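Local coordinates for protein Sqt1 (Chaetomium thermophilum, PDB 4ZOY) that probably acts as a dedicated WD40-repeat chaperone that captures a nascent ribosomal protein during its translation, in the course of ribosome biogenesis, at residues A[448-459]-A[471-479]. Numbering follows the deposited sequence.
Sequences HRSGQEGGGVLG and TVGDDAVVL
His448 lies between Thr471 and Asp475, with both ring nitrogens engaged. ND1 donates to the syn lone pair of Asp475 OD1 (3.0 Å), the carboxylate turned 37° from the ring plane; at the other end NE2 and Thr471 OG1 share an almost straight hydrogen bond of 2.6 Å. Leu479 CD1 sits over one ring face, offset toward the rim, in a CH-pi contact 3.8 Å from the centroid. Asp475 CG stands between its own backbone N and carbonyl carbon (chi1 51°), which turns the carboxylate back to the loop, where OD2 also accepts from Arg449 N (2.9 Å), on the anti side but tilted well out of the carboxylate plane. This Asp–His–Thr chain of hydrogen bonds is familiar from WD40 propeller blades; here the Asp occupies the tight turn after strand 468-473, in the sheet that strand 9-11 completes. With His448 cut back to an alanine, Asp475 OD1 and Thr471 OG1 would probably lose the ring that joins them, and a gap would open beneath Leu479. Arg449 slides past Asp475, its guanidinium face over CB, and clamps Glu453 O with NE and NH2. Leu458 N and, weakly, Gly459 N converge on Val472 O in a classic beta bulge, and Leu458 CD1 reaches Asp474 OD1 (3.6 Å), an oxygen hydrogen-bonded to Ser17 OG.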
loop_
_atom_site.group_PDB
_atom_site.type_symbol
_atom_site.label_atom_id
_atom_site.label_comp_id
_atom_site.label_asym_id
_atom_site.label_seq_id
_atom_site.Cartn_x
_atom_site.Cartn_y
_atom_site.Cartn_z
ATOM N N HIS A 448 -8.403 16.748 7.994
ATOM C CA HIS A 448 -7.466 17.227 6.988
ATOM C C HIS A 448 -8.135 18.300 6.154
ATOM O O HIS A 448 -9.353 18.330 6.031
ATOM C CB HIS A 448 -6.986 16.095 6.067
ATOM C CG HIS A 448 -5.979 15.185 6.700
ATOM N ND1 HIS A 448 -4.640 15.489 6.767
ATOM C CD2 HIS A 448 -6.124 13.965 7.273
ATOM C CE1 HIS A 448 -3.998 14.504 7.381
ATOM N NE2 HIS A 448 -4.876 13.568 7.685
ATOM N N ARG A 449 -7.327 19.173 5.566
ATOM C CA ARG A 449 -7.842 20.043 4.531
ATOM C C ARG A 449 -8.144 19.219 3.287
ATOM O O ARG A 449 -7.519 18.170 3.049
ATOM C CB ARG A 449 -6.842 21.163 4.208
ATOM C CG ARG A 449 -6.837 22.288 5.249
ATOM C CD ARG A 449 -5.394 22.737 5.584
ATOM N NE ARG A 449 -4.726 23.273 4.424
ATOM C CZ ARG A 449 -3.418 23.477 4.277
ATOM N NH1 ARG A 449 -2.519 23.200 5.224
ATOM N NH2 ARG A 449 -3.018 23.979 3.134
ATOM N N SER A 450 -9.102 19.688 2.496
ATOM C CA SER A 450 -9.361 19.122 1.180
ATOM C C SER A 450 -8.251 19.511 0.212
ATOM O O SER A 450 -7.484 20.436 0.483
ATOM C CB SER A 450 -10.701 19.613 0.641
ATOM O OG SER A 450 -10.606 20.999 0.310
ATOM N N GLY A 451 -8.170 18.822 -0.924
ATOM C CA GLY A 451 -7.216 19.195 -1.953
ATOM C C GLY A 451 -7.401 20.629 -2.429
ATOM O O GLY A 451 -6.427 21.333 -2.691
ATOM N N GLN A 452 -8.658 21.057 -2.520
ATOM C CA GLN A 452 -8.994 22.414 -2.960
ATOM C C GLN A 452 -8.419 23.483 -2.026
ATOM O O GLN A 452 -8.246 24.644 -2.424
ATOM C CB GLN A 452 -10.513 22.584 -3.063
ATOM C CG GLN A 452 -11.173 21.858 -4.238
ATOM C CD GLN A 452 -11.332 20.352 -4.029
ATOM O OE1 GLN A 452 -11.134 19.829 -2.928
ATOM N NE2 GLN A 452 -11.706 19.649 -5.097
ATOM N N GLU A 453 -8.124 23.091 -0.790
ATOM C CA GLU A 453 -7.545 23.994 0.200
ATOM C C GLU A 453 -6.082 23.673 0.503
ATOM O O GLU A 453 -5.510 24.173 1.474
ATOM C CB GLU A 453 -8.364 23.955 1.494
ATOM C CG GLU A 453 -9.825 24.365 1.321
ATOM C CD GLU A 453 -9.990 25.786 0.805
ATOM O OE1 GLU A 453 -9.116 26.638 1.085
ATOM O OE2 GLU A 453 -10.993 26.048 0.108
ATOM N N GLY A 454 -5.466 22.830 -0.324
ATOM C CA GLY A 454 -4.055 22.528 -0.166
ATOM C C GLY A 454 -3.766 21.285 0.654
ATOM O O GLY A 454 -2.640 21.098 1.105
ATOM N N GLY A 455 -4.785 20.444 0.842
ATOM C CA GLY A 455 -4.640 19.208 1.599
ATOM C C GLY A 455 -4.896 17.956 0.780
ATOM O O GLY A 455 -4.473 17.844 -0.373
ATOM N N GLY A 456 -5.610 17.017 1.393
ATOM C CA GLY A 456 -5.841 15.698 0.806
ATOM C C GLY A 456 -5.148 14.627 1.637
ATOM O O GLY A 456 -4.028 14.824 2.121
ATOM N N VAL A 457 -5.808 13.477 1.800
ATOM C CA VAL A 457 -5.206 12.389 2.569
ATOM C C VAL A 457 -4.423 11.464 1.647
ATOM O O VAL A 457 -5.001 10.868 0.740
ATOM C CB VAL A 457 -6.255 11.569 3.327
ATOM C CG1 VAL A 457 -5.573 10.589 4.269
ATOM C CG2 VAL A 457 -7.204 12.501 4.089
ATOM N N LEU A 458 -3.113 11.384 1.874
ATOM C CA LEU A 458 -2.215 10.638 0.980
ATOM C C LEU A 458 -1.997 9.187 1.404
ATOM O O LEU A 458 -1.501 8.389 0.619
ATOM C CB LEU A 458 -0.860 11.349 0.881
ATOM C CG LEU A 458 -0.921 12.771 0.316
ATOM C CD1 LEU A 458 0.462 13.410 0.311
ATOM C CD2 LEU A 458 -1.543 12.800 -1.087
ATOM N N GLY A 459 -2.358 8.844 2.635
ATOM C CA GLY A 459 -2.171 7.480 3.096
ATOM C C GLY A 459 -2.700 7.312 4.497
ATOM O O GLY A 459 -3.066 8.296 5.163
ATOM N N THR A 471 -3.196 8.917 9.798
ATOM C CA THR A 471 -3.213 9.437 8.431
ATOM C C THR A 471 -2.003 10.294 8.118
ATOM O O THR A 471 -1.368 10.852 9.018
ATOM C CB THR A 471 -4.446 10.287 8.175
ATOM O OG1 THR A 471 -4.444 11.392 9.096
ATOM C CG2 THR A 471 -5.719 9.472 8.349
ATOM N N VAL A 472 -1.699 10.415 6.833
ATOM C CA VAL A 472 -0.686 11.364 6.379
ATOM C C VAL A 472 -1.308 12.228 5.288
ATOM O O VAL A 472 -2.013 11.742 4.390
ATOM C CB VAL A 472 0.607 10.662 5.879
ATOM C CG1 VAL A 472 1.324 9.984 7.034
ATOM C CG2 VAL A 472 0.317 9.657 4.749
ATOM N N GLY A 473 -1.095 13.539 5.394
ATOM C CA GLY A 473 -1.739 14.464 4.478
ATOM C C GLY A 473 -0.818 15.329 3.627
ATOM O O GLY A 473 0.332 15.610 3.983
ATOM N N ASP A 474 -1.355 15.792 2.505
ATOM C CA ASP A 474 -0.609 16.706 1.650
ATOM C C ASP A 474 -0.537 18.082 2.298
ATOM O O ASP A 474 0.260 18.921 1.864
ATOM C CB ASP A 474 -1.253 16.811 0.270
ATOM C CG ASP A 474 -0.284 17.307 -0.783
ATOM O OD1 ASP A 474 0.866 16.832 -0.804
ATOM O OD2 ASP A 474 -0.685 18.165 -1.598
ATOM N N ASP A 475 -1.368 18.288 3.322
ATOM C CA ASP A 475 -1.359 19.515 4.128
ATOM C C ASP A 475 -0.323 19.478 5.255
ATOM O O ASP A 475 -0.377 20.301 6.170
ATOM C CB ASP A 475 -2.765 19.782 4.699
ATOM C CG ASP A 475 -3.376 18.578 5.413
ATOM O OD1 ASP A 475 -2.775 17.482 5.425
ATOM O OD2 ASP A 475 -4.485 18.741 5.967
ATOM N N ALA A 476 0.595 18.510 5.200
ATOM C CA ALA A 476 1.757 18.414 6.097
ATOM C C ALA A 476 1.386 18.052 7.522
ATOM O O ALA A 476 2.147 18.323 8.457
ATOM C CB ALA A 476 2.579 19.734 6.087
ATOM N N VAL A 477 0.229 17.415 7.688
ATOM C CA VAL A 477 -0.222 17.013 9.013
ATOM C C VAL A 477 -0.459 15.506 9.047
ATOM O O VAL A 477 -0.789 14.893 8.026
ATOM C CB VAL A 477 -1.512 17.752 9.423
ATOM C CG1 VAL A 477 -1.747 17.634 10.927
ATOM C CG2 VAL A 477 -1.439 19.224 9.024
ATOM N N VAL A 478 -0.252 14.949 10.232
ATOM C CA VAL A 478 -0.525 13.552 10.578
ATOM C C VAL A 478 -1.626 13.559 11.624
ATOM O O VAL A 478 -1.493 14.241 12.645
ATOM C CB VAL A 478 0.726 12.866 11.136
ATOM C CG1 VAL A 478 0.426 11.442 11.602
ATOM C CG2 VAL A 478 1.869 12.882 10.101
ATOM N N LEU A 479 -2.719 12.833 11.381
ATOM C CA LEU A 479 -3.842 12.812 12.323
ATOM C C LEU A 479 -4.095 11.409 12.860
ATOM O O LEU A 479 -3.754 10.416 12.216
ATOM C CB LEU A 479 -5.126 13.348 11.679
ATOM C CG LEU A 479 -5.112 14.811 11.225
ATOM C CD1 LEU A 479 -6.452 15.228 10.662
ATOM C CD2 LEU A 479 -4.717 15.705 12.413
HETATM O O HOH W 1 -2.877 19.482 -1.971
#